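Local atomic coordinates of putative epoxide hydrolase protein (Klebsiella pneumoniae subsp. pneumoniae, PDB entry 5BOV), a protein that is a putative epoxide hydrolase of the alpha/beta-hydrolase fold and may instead, or also, hydrolyse monoacylglycerols. Residues N216-W219 and L223-G226; A263-K268 and Y273-L278; V34-G39 and Q45-V50; A120-Q125 and A231-R236. One frame throughout, in Å; residues are numbered along the deposited sequence.

Contact 1: N216-W219 and L223-G226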
# COMPACT_ATOMS: atom_id res chain seq x y z
N ASN A 216 12.33 0.68 -4.26
CA ASN A 216 11.54 1.38 -3.24
C ASN A 216 12.39 1.85 -2.06
O ASN A 216 12.33 3.03 -1.69
CB ASN A 216 10.36 0.50 -2.77
CG ASN A 216 9.56 1.16 -1.68
OD1 ASN A 216 8.57 1.84 -1.93
ND2 ASN A 216 9.96 0.94 -0.43
N TYR A 217 13.18 0.91 -1.50
CA TYR A 217 13.97 1.21 -0.31
C TYR A 217 15.27 2.03 -0.60
O TYR A 217 15.59 2.94 0.18
CB TYR A 217 14.21 -0.05 0.53
CG TYR A 217 12.93 -0.50 1.12
CD1 TYR A 217 12.28 0.25 2.11
CD2 TYR A 217 12.24 -1.59 0.61
CE1 TYR A 217 11.01 -0.10 2.58
CE2 TYR A 217 11.01 -1.96 1.15
CZ TYR A 217 10.40 -1.20 2.11
OH TYR A 217 9.12 -1.54 2.53
N ARG A 218 15.85 1.84 -1.78
CA ARG A 218 16.96 2.69 -2.16
C ARG A 218 16.47 4.11 -2.42
O ARG A 218 17.14 5.09 -1.99
CB ARG A 218 17.74 2.13 -3.32
CG ARG A 218 18.52 0.91 -2.90
CD ARG A 218 19.26 0.29 -4.06
NE ARG A 218 19.87 -0.97 -3.56
CZ ARG A 218 20.63 -1.76 -4.28
NH1 ARG A 218 20.89 -1.44 -5.55
NH2 ARG A 218 21.09 -2.91 -3.75
N TRP A 219 15.33 4.28 -3.08
CA TRP A 219 14.84 5.63 -3.28
C TRP A 219 14.57 6.33 -1.95
O TRP A 219 14.94 7.46 -1.76
CB TRP A 219 13.55 5.66 -4.16
CG TRP A 219 13.11 7.08 -4.53
CD1 TRP A 219 13.36 7.73 -5.69
CD2 TRP A 219 12.32 7.97 -3.75
NE1 TRP A 219 12.84 8.97 -5.67
CE2 TRP A 219 12.17 9.15 -4.48
CE3 TRP A 219 11.77 7.91 -2.48
CZ2 TRP A 219 11.46 10.21 -4.04
CZ3 TRP A 219 11.04 8.96 -2.03
CH2 TRP A 219 10.89 10.10 -2.79
N LEU A 223 19.25 6.97 -2.29
CA LEU A 223 20.30 6.27 -3.00
C LEU A 223 20.00 5.98 -4.45
O LEU A 223 20.76 5.33 -5.14
CB LEU A 223 20.62 4.96 -2.27
CG LEU A 223 21.03 5.13 -0.83
CD1 LEU A 223 21.17 3.76 -0.20
CD2 LEU A 223 22.35 5.90 -0.76
N GLU A 224 18.89 6.49 -4.94
CA GLU A 224 18.47 6.28 -6.31
C GLU A 224 17.82 7.58 -6.71
O GLU A 224 17.08 8.16 -5.94
CB GLU A 224 17.44 5.14 -6.37
CG GLU A 224 17.52 4.31 -7.57
CD GLU A 224 16.64 3.09 -7.40
OE1 GLU A 224 15.44 3.29 -7.55
OE2 GLU A 224 17.19 2.02 -7.04
N LYS A 225 18.05 8.01 -7.94
CA LYS A 225 17.40 9.15 -8.49
C LYS A 225 16.14 8.66 -9.14
O LYS A 225 16.13 7.64 -9.82
CB LYS A 225 18.33 9.73 -9.57
CG LYS A 225 18.00 11.14 -9.94
CD LYS A 225 18.97 11.72 -10.99
CE LYS A 225 19.07 13.28 -10.89
NZ LYS A 225 19.30 13.98 -12.20
N GLY A 226 15.04 9.32 -8.97
CA GLY A 226 13.85 8.81 -9.63
C GLY A 226 13.88 9.15 -11.10
O GLY A 226 14.88 9.67 -11.61
O HOH W 1 19.84 1.31 -6.96
O HOH W 2 13.33 11.30 -7.01
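R218 and E224 cross obliquely at the turn that ends helix 209-220, their flat ends 71° apart. The carboxylate does not meet the guanidinium directly. E224 OE2 lies beside the aliphatic part of the arginine, 3.8 Å from R218 CB. R218 NH1 and E224 OE2 stay 5.3 Å apart, and water 1 joins them. This water sits at the edge of the guanidinium, in its plane, and donates to E224 OE2 at 2.7 Å. The extended R218 chain carries its NE to the carbonyl of F162, while E224 OE1 bonds S215 OG. Each charged end therefore has a second partner.

W219 points another way. Its CG is anti to the backbone N (chi1 -173°), and the pyrrole edge of the indole turns to the outgoing chain. G226 N lies in the ring plane, 4.0 Å from W219 NE1. Water 2 accepts from both nitrogens, at 2.7 Å from W219 NE1. L223 packs its CB against the last turn, 3.5 Å from R218 O. The same carbonyl accepts L223 N at 2.8 Å, nearly straight (158°). Q141 NE2 also ties the two segments, bonding the carbonyls of both W219 and E224. A bond from N-H of residue i+5 to C=O of residue i is a common feature where a helix ends, here as the chain unwinds into a surface loop.

Contact 2: A263-K268 and Y273-L278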
# COMPACT_ATOMS: atom_id res chain seq x y z
N ALA A 263 -0.58 11.25 17.42
CA ALA A 263 -0.60 12.71 17.60
C ALA A 263 0.29 13.43 16.58
O ALA A 263 0.11 14.62 16.29
CB ALA A 263 -0.16 13.07 19.03
N SER A 264 1.36 12.77 16.16
CA SER A 264 2.36 13.36 15.28
C SER A 264 1.83 13.72 13.91
O SER A 264 2.39 14.60 13.20
CB SER A 264 3.61 12.50 15.17
OG SER A 264 3.46 11.36 14.29
N TYR A 265 0.77 13.01 13.48
CA TYR A 265 0.23 13.25 12.13
C TYR A 265 -1.15 13.89 12.13
O TYR A 265 -1.74 14.07 11.05
CB TYR A 265 0.29 12.01 11.23
CG TYR A 265 -0.27 10.75 11.80
CD1 TYR A 265 -1.64 10.55 11.93
CD2 TYR A 265 0.57 9.67 12.07
CE1 TYR A 265 -2.14 9.34 12.40
CE2 TYR A 265 0.09 8.45 12.53
CZ TYR A 265 -1.29 8.27 12.67
OH TYR A 265 -1.76 7.05 13.14
N ARG A 266 -1.65 14.31 13.29
CA ARG A 266 -3.03 14.88 13.34
C ARG A 266 -3.19 16.03 12.35
O ARG A 266 -4.17 16.08 11.60
CB ARG A 266 -3.40 15.31 14.74
CG ARG A 266 -4.69 16.09 14.82
CD ARG A 266 -5.89 15.26 14.44
NE ARG A 266 -7.14 16.03 14.32
CZ ARG A 266 -7.59 16.62 13.20
NH1 ARG A 266 -6.91 16.59 12.11
NH2 ARG A 266 -8.75 17.23 13.19
N ALA A 267 -2.19 16.91 12.33
CA ALA A 267 -2.32 18.12 11.56
C ALA A 267 -1.96 17.94 10.11
O ALA A 267 -2.02 18.93 9.37
CB ALA A 267 -1.46 19.22 12.19
N LYS A 268 -1.71 16.70 9.66
CA LYS A 268 -1.55 16.46 8.24
C LYS A 268 -2.86 16.20 7.54
O LYS A 268 -2.86 16.15 6.30
CB LYS A 268 -0.64 15.28 8.00
CG LYS A 268 0.71 15.35 8.67
CD LYS A 268 1.40 16.65 8.34
CE LYS A 268 1.75 16.80 6.89
NZ LYS A 268 2.47 18.11 6.68
N TYR A 273 -11.89 14.27 9.91
CA TYR A 273 -10.84 13.36 10.44
C TYR A 273 -11.26 12.59 11.64
O TYR A 273 -11.92 13.11 12.53
CB TYR A 273 -9.62 14.18 10.84
CG TYR A 273 -8.48 13.35 11.29
CD1 TYR A 273 -7.74 12.65 10.37
CD2 TYR A 273 -8.20 13.17 12.62
CE1 TYR A 273 -6.70 11.82 10.79
CE2 TYR A 273 -7.16 12.36 13.06
CZ TYR A 273 -6.43 11.67 12.14
OH TYR A 273 -5.39 10.84 12.54
N GLU A 274 -10.79 11.34 11.72
CA GLU A 274 -10.90 10.54 12.93
C GLU A 274 -9.73 9.59 12.95
O GLU A 274 -9.34 9.08 11.88
CB GLU A 274 -12.20 9.76 12.88
CG GLU A 274 -12.46 8.99 14.15
CD GLU A 274 -13.69 8.07 14.13
OE1 GLU A 274 -14.57 8.29 13.30
OE2 GLU A 274 -13.69 7.16 14.98
N HIS A 275 -9.17 9.41 14.12
CA HIS A 275 -8.17 8.38 14.33
C HIS A 275 -8.74 7.23 15.17
O HIS A 275 -9.42 7.48 16.18
CB HIS A 275 -6.92 8.92 15.07
CG HIS A 275 -5.93 7.83 15.29
ND1 HIS A 275 -5.23 7.24 14.26
CD2 HIS A 275 -5.60 7.12 16.41
CE1 HIS A 275 -4.54 6.23 14.70
NE2 HIS A 275 -4.75 6.13 16.02
N ARG A 276 -8.42 6.00 14.81
CA ARG A 276 -8.84 4.81 15.58
C ARG A 276 -7.72 3.88 15.87
O ARG A 276 -7.03 3.38 14.96
CB ARG A 276 -9.87 3.94 14.86
CG ARG A 276 -11.10 4.68 14.57
CD ARG A 276 -12.12 3.80 13.91
NE ARG A 276 -13.24 4.64 13.71
CZ ARG A 276 -14.28 4.27 13.00
NH1 ARG A 276 -14.34 3.05 12.42
NH2 ARG A 276 -15.24 5.14 12.90
N ASP A 277 -7.52 3.64 17.16
CA ASP A 277 -6.60 2.61 17.61
C ASP A 277 -7.40 1.35 17.62
O ASP A 277 -8.44 1.26 18.37
CB ASP A 277 -6.01 2.94 19.00
CG ASP A 277 -5.00 4.08 18.95
OD1 ASP A 277 -4.18 4.13 17.99
OD2 ASP A 277 -5.13 5.06 19.70
N LEU A 278 -6.95 0.34 16.94
CA LEU A 278 -7.66 -0.92 16.94
C LEU A 278 -7.21 -1.79 18.13
O LEU A 278 -6.06 -2.10 18.22
CB LEU A 278 -7.40 -1.67 15.66
CG LEU A 278 -7.86 -0.94 14.39
CD1 LEU A 278 -7.49 -1.76 13.16
CD2 LEU A 278 -9.34 -0.64 14.42
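The contact belongs to the last beta-alpha-beta unit of the sheet, in which helix 262-265 lies between strands 247-252 and 273-278. Four side chains make three successive contacts: R266 with Y273, Y273 with Y265, and Y265 with H275.

R266 lies along Y273, the two running in opposite directions. Their planes are 22° apart. Y273 CD2 sits over one face of the guanidinium, toward its rim, 3.5 Å from R266 NE. R266 CD comes equally near to Y273 CE2. The bend at chi2 (66°) brings the arginine chain alongside the tyrosine. R266 NH1 makes a weak bond to the carbonyl of F269, in the turn between the segments.

Y265 crosses Y273 at about a right angle. The hydroxyl of Y273 comes to the ring edge of Y265, in the ring plane, with OH 3.6 Å from Y265 CE1. Farther along, Y265 OH is 3.3 Å from H275 CE1, a contact without a hydrogen bond. The polar partner of both Y273 OH and H275 ND1 is T249 OG1 on the adjacent strand. On the other side of the imidazole, H275 NE2 donates to D277 OD1 at 2.9 Å. The acceptor lies in the imidazole plane, but the donor comes from above the carboxylate plane. These two bonds fix the rotation of the imidazole. The contact thus packs the connecting helix and turn of a beta-alpha-beta crossover on Y273 and H275, alternate residues of an outermost strand. Such crossovers build the sheet of the alpha/beta-hydrolase fold.

Contact 3: V34-G39 and Q45-V50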
# COMPACT_ATOMS: atom_id res chain seq x y z
N VAL A 34 -14.55 1.66 -4.34
CA VAL A 34 -13.53 1.61 -3.31
C VAL A 34 -12.31 0.89 -3.90
O VAL A 34 -12.49 -0.14 -4.53
CB VAL A 34 -14.01 0.77 -2.09
CG1 VAL A 34 -12.99 0.77 -1.00
CG2 VAL A 34 -15.34 1.24 -1.57
N ILE A 35 -11.12 1.46 -3.71
CA ILE A 35 -9.87 0.88 -4.21
C ILE A 35 -9.01 0.59 -2.99
O ILE A 35 -8.75 1.48 -2.17
CB ILE A 35 -9.14 1.81 -5.21
CG1 ILE A 35 -10.09 2.13 -6.39
CG2 ILE A 35 -7.85 1.14 -5.67
CD1 ILE A 35 -9.52 3.12 -7.37
N LEU A 36 -8.64 -0.69 -2.87
CA LEU A 36 -7.96 -1.20 -1.68
C LEU A 36 -6.56 -1.54 -2.12
O LEU A 36 -6.35 -2.42 -2.94
CB LEU A 36 -8.68 -2.44 -1.13
CG LEU A 36 -10.17 -2.24 -0.77
CD1 LEU A 36 -10.81 -3.59 -0.41
CD2 LEU A 36 -10.35 -1.22 0.35
N LEU A 37 -5.57 -0.95 -1.41
CA LEU A 37 -4.17 -1.09 -1.82
C LEU A 37 -3.34 -1.78 -0.76
O LEU A 37 -3.26 -1.34 0.43
CB LEU A 37 -3.62 0.32 -2.09
CG LEU A 37 -4.31 1.14 -3.17
CD1 LEU A 37 -3.66 2.51 -3.30
CD2 LEU A 37 -4.34 0.44 -4.53
N HIS A 38 -2.65 -2.84 -1.17
CA HIS A 38 -1.82 -3.60 -0.23
C HIS A 38 -0.44 -2.97 -0.02
O HIS A 38 -0.08 -2.00 -0.70
CB HIS A 38 -1.69 -5.03 -0.75
CG HIS A 38 -0.88 -5.17 -2.01
ND1 HIS A 38 0.50 -5.16 -1.99
CD2 HIS A 38 -1.23 -5.24 -3.31
CE1 HIS A 38 0.96 -5.24 -3.23
NE2 HIS A 38 -0.07 -5.34 -4.04
N GLY A 39 0.29 -3.58 0.90
CA GLY A 39 1.61 -3.17 1.25
C GLY A 39 2.68 -4.20 0.93
O GLY A 39 2.41 -5.21 0.26
N GLN A 45 -4.47 -10.52 -1.26
CA GLN A 45 -5.13 -11.35 -0.27
C GLN A 45 -5.37 -10.66 1.05
O GLN A 45 -6.18 -11.10 1.88
CB GLN A 45 -4.37 -12.68 -0.05
CG GLN A 45 -4.17 -13.53 -1.29
CD GLN A 45 -5.44 -13.77 -2.14
OE1 GLN A 45 -5.33 -13.76 -3.41
NE2 GLN A 45 -6.50 -14.02 -1.55
N SER A 46 -4.67 -9.55 1.29
CA SER A 46 -4.92 -8.72 2.45
C SER A 46 -6.41 -8.25 2.50
O SER A 46 -6.91 -8.00 3.60
CB SER A 46 -4.06 -7.46 2.38
OG SER A 46 -2.67 -7.74 2.46
N TYR A 47 -7.08 -8.25 1.34
CA TYR A 47 -8.44 -7.82 1.21
C TYR A 47 -9.37 -8.91 0.77
O TYR A 47 -10.52 -8.62 0.45
CB TYR A 47 -8.49 -6.63 0.25
CG TYR A 47 -7.61 -5.47 0.71
CD1 TYR A 47 -7.99 -4.69 1.80
CD2 TYR A 47 -6.41 -5.18 0.08
CE1 TYR A 47 -7.26 -3.61 2.21
CE2 TYR A 47 -5.61 -4.11 0.50
CZ TYR A 47 -6.02 -3.33 1.56
OH TYR A 47 -5.29 -2.25 1.97
N ALA A 48 -8.98 -10.18 0.96
CA ALA A 48 -9.85 -11.27 0.51
C ALA A 48 -11.10 -11.36 1.31
O ALA A 48 -12.09 -11.98 0.84
CB ALA A 48 -9.10 -12.59 0.52
N GLN A 49 -11.10 -10.94 2.57
CA GLN A 49 -12.31 -10.86 3.39
C GLN A 49 -12.95 -9.49 3.39
O GLN A 49 -14.20 -9.36 3.27
CB GLN A 49 -12.09 -11.35 4.82
CG GLN A 49 -11.66 -12.79 4.81
CD GLN A 49 -11.45 -13.33 6.23
OE1 GLN A 49 -10.52 -12.95 6.93
NE2 GLN A 49 -12.31 -14.30 6.64
N VAL A 50 -12.15 -8.45 3.40
CA VAL A 50 -12.68 -7.08 3.35
C VAL A 50 -13.48 -6.83 2.10
O VAL A 50 -14.60 -6.26 2.15
CB VAL A 50 -11.53 -6.05 3.43
CG1 VAL A 50 -11.98 -4.64 3.11
CG2 VAL A 50 -10.83 -6.13 4.77
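Y47 lays one face of its ring over L36, whose CB sits almost exactly on the ring normal. This is a CH-pi contact: L36 CB is 3.5 Å from the centroid of the Y47 ring and only 4° off the normal. L36 CD1 lies toward the attached side of the ring, 3.7 Å from Y47 CD1. The same methyl meets V50 CG1 at 3.9 Å, so the leucine is covered by both residues. The opposite face of the ring carries S46 CB, offset toward the rim.

The ring edge runs along the strand end. H38 N lies near the ring plane, 3.6 Å from Y47 CE2. Beyond it, Y47 OH donates to L37 O at 2.7 Å. The donor stands above the carbonyl plane, 68° out of it, and not on a lone pair. With CG beside the backbone N (chi1 -58°), the ring of Y47 is directed at the strand. The face contact and the hydroxyl bond together hold its rotation. H38 turns its ring off the contact, where ND1 bonds G39 O and NE2 bonds L66 N.

The contact is buried. Strand 32-37 runs between strands 59-74 and 104-108, and L36 touches V61 and A107 on them. Y47 also packs on V63 and on F109, which lies within a G108-D110-G112 pattern that may mark a nucleophile elbow. V50, where helix 50-56 begins, rests against helix 291-303.

Contact 4: A120-Q125 and A231-R236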
# COMPACT_ATOMS: atom_id res chain seq x y z
N ALA A 120 -4.54 11.19 -2.74
CA ALA A 120 -5.36 12.13 -2.09
C ALA A 120 -4.75 13.52 -2.02
O ALA A 120 -5.46 14.52 -2.07
CB ALA A 120 -5.72 11.61 -0.69
N ALA A 121 -3.44 13.60 -1.82
CA ALA A 121 -2.78 14.90 -1.73
C ALA A 121 -2.64 15.59 -3.08
O ALA A 121 -2.79 16.85 -3.20
CB ALA A 121 -1.42 14.69 -1.08
N LEU A 122 -2.31 14.84 -4.11
CA LEU A 122 -2.04 15.47 -5.42
C LEU A 122 -3.23 15.54 -6.33
O LEU A 122 -3.32 16.50 -7.15
CB LEU A 122 -0.91 14.75 -6.16
CG LEU A 122 0.44 14.66 -5.42
CD1 LEU A 122 1.47 14.01 -6.32
CD2 LEU A 122 0.95 15.99 -4.92
N TRP A 123 -4.14 14.58 -6.22
CA TRP A 123 -5.38 14.59 -6.99
C TRP A 123 -6.59 14.42 -6.07
O TRP A 123 -7.35 13.44 -6.21
CB TRP A 123 -5.34 13.50 -8.05
CG TRP A 123 -4.17 13.60 -8.90
CD1 TRP A 123 -4.00 14.49 -9.94
CD2 TRP A 123 -2.95 12.82 -8.84
NE1 TRP A 123 -2.74 14.33 -10.48
CE2 TRP A 123 -2.11 13.25 -9.90
CE3 TRP A 123 -2.49 11.80 -8.02
CZ2 TRP A 123 -0.82 12.69 -10.13
CZ3 TRP A 123 -1.23 11.29 -8.20
CH2 TRP A 123 -0.39 11.71 -9.25
N PRO A 124 -6.83 15.37 -5.16
CA PRO A 124 -7.92 15.20 -4.21
C PRO A 124 -9.32 14.99 -4.84
O PRO A 124 -10.18 14.32 -4.24
CB PRO A 124 -7.89 16.47 -3.39
CG PRO A 124 -7.16 17.47 -4.25
CD PRO A 124 -6.13 16.65 -4.93
N GLN A 125 -9.56 15.57 -6.03
CA GLN A 125 -10.87 15.41 -6.67
C GLN A 125 -11.17 13.93 -6.99
O GLN A 125 -12.34 13.57 -7.17
CB GLN A 125 -11.00 16.22 -7.98
CG GLN A 125 -11.00 17.67 -7.73
CD GLN A 125 -11.06 18.53 -9.04
OE1 GLN A 125 -11.66 18.14 -10.07
NE2 GLN A 125 -10.46 19.68 -8.97
N ALA A 231 9.43 13.69 -11.37
CA ALA A 231 10.18 14.60 -10.50
C ALA A 231 9.27 15.73 -10.01
O ALA A 231 9.43 16.21 -8.86
CB ALA A 231 11.42 15.15 -11.26
N GLY A 232 8.34 16.17 -10.83
CA GLY A 232 7.38 17.21 -10.44
C GLY A 232 6.51 16.75 -9.25
O GLY A 232 6.30 17.52 -8.26
N TYR A 233 6.03 15.52 -9.33
CA TYR A 233 5.25 15.01 -8.21
C TYR A 233 6.10 14.95 -6.97
O TYR A 233 5.61 15.30 -5.90
CB TYR A 233 4.76 13.62 -8.54
CG TYR A 233 3.92 13.51 -9.80
CD1 TYR A 233 3.05 14.50 -10.18
CD2 TYR A 233 3.94 12.31 -10.53
CE1 TYR A 233 2.23 14.35 -11.36
CE2 TYR A 233 3.12 12.15 -11.66
CZ TYR A 233 2.29 13.16 -12.06
OH TYR A 233 1.47 12.97 -13.16
N GLU A 234 7.34 14.46 -7.06
CA GLU A 234 8.16 14.31 -5.88
C GLU A 234 8.50 15.66 -5.29
O GLU A 234 8.60 15.81 -4.05
CB GLU A 234 9.43 13.52 -6.11
CG GLU A 234 9.20 12.12 -6.60
CD GLU A 234 8.49 11.17 -5.58
OE1 GLU A 234 8.31 11.55 -4.40
OE2 GLU A 234 8.09 10.06 -6.04
N GLN A 235 8.66 16.66 -6.15
CA GLN A 235 8.89 18.00 -5.61
C GLN A 235 7.69 18.51 -4.79
O GLN A 235 7.90 19.08 -3.69
CB GLN A 235 9.22 18.98 -6.74
CG GLN A 235 9.37 20.44 -6.23
CD GLN A 235 9.85 21.34 -7.35
OE1 GLN A 235 9.88 20.94 -8.53
NE2 GLN A 235 10.26 22.52 -7.01
N ARG A 236 6.46 18.28 -5.27
CA ARG A 236 5.28 18.67 -4.56
C ARG A 236 5.19 17.87 -3.21
O ARG A 236 4.85 18.43 -2.17
CB ARG A 236 4.01 18.44 -5.39
CG ARG A 236 3.90 19.45 -6.49
CD ARG A 236 2.89 19.03 -7.55
NE ARG A 236 1.50 19.02 -7.08
CZ ARG A 236 0.47 18.49 -7.78
NH1 ARG A 236 0.67 17.94 -9.01
NH2 ARG A 236 -0.78 18.51 -7.28
O HOH W 3 -1.82 19.22 -4.53
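With chi1 of -55° at W123 and -58° at Y233, CG sits beside the backbone N in both residues, which sends the two rings toward each other. They meet between the end of helix 111-122 and helix 231-238, in a T-shaped, edge-to-face stack. The six-membered ring of W123 turns its edge to the face of Y233, with centroids 5.2 Å apart and planes at 78°. W123 CH2 stands over the centre of the tyrosine ring. W123 CZ2 is closer to the rim, 3.7 Å from Y233 CE1.

L122 lies beside this stack and divides its two methyls. CD1 goes to Y233, 4.0 Å from Y233 CB. CD2 goes to R236 and lies over one face of the guanidinium, toward its rim, 3.8 Å from R236 NE. The leucine also backs its neighbour, since L122 CB lies over one face of the W123 ring.

The R236 chain bends at chi3, which brings NH2 back to the end of helix 111-122. R236 NH2 donates to L122 O at 3.2 Å, a weak bond. Water 3 lies at the edge of the guanidinium, in its plane. It accepts from R236 NH2 at 3.0 Å and donates to A121 O. One nitrogen thus serves two successive carbonyls, one directly and one through water, where the helix ends and W123 leaves helical geometry.

The contact joins the C-terminal end of helix 111-122 to helix 231-238. Helix 85-98 packs against both partners: W123 touches A89 and V93, and Y233 touches S86.

In the fold
Contact 3 comes first along the chain. Contact 1 is nested in the stretch of chain between the segments of contact 4, and contact 2 follows. Contacts 2 and 3 reach the same mixed sheet, their centres 21 Å apart: contact 3 on inner strand 32-37, contact 2 on outermost strand 273-278. Contacts 1 and 4 touch, W219 CH2 lying 3.4 Å from E234 OE1, and helices 209-220 and 231-238 follow each other. Their centres are 18 Å apart. Contact 3 lies across the chain's centre from both. Contact 3 thus lies in the core of the alpha/beta-hydrolase fold, while the centres of contacts 1, 2 and 4 lie 17 to 18 Å from the chain's centre.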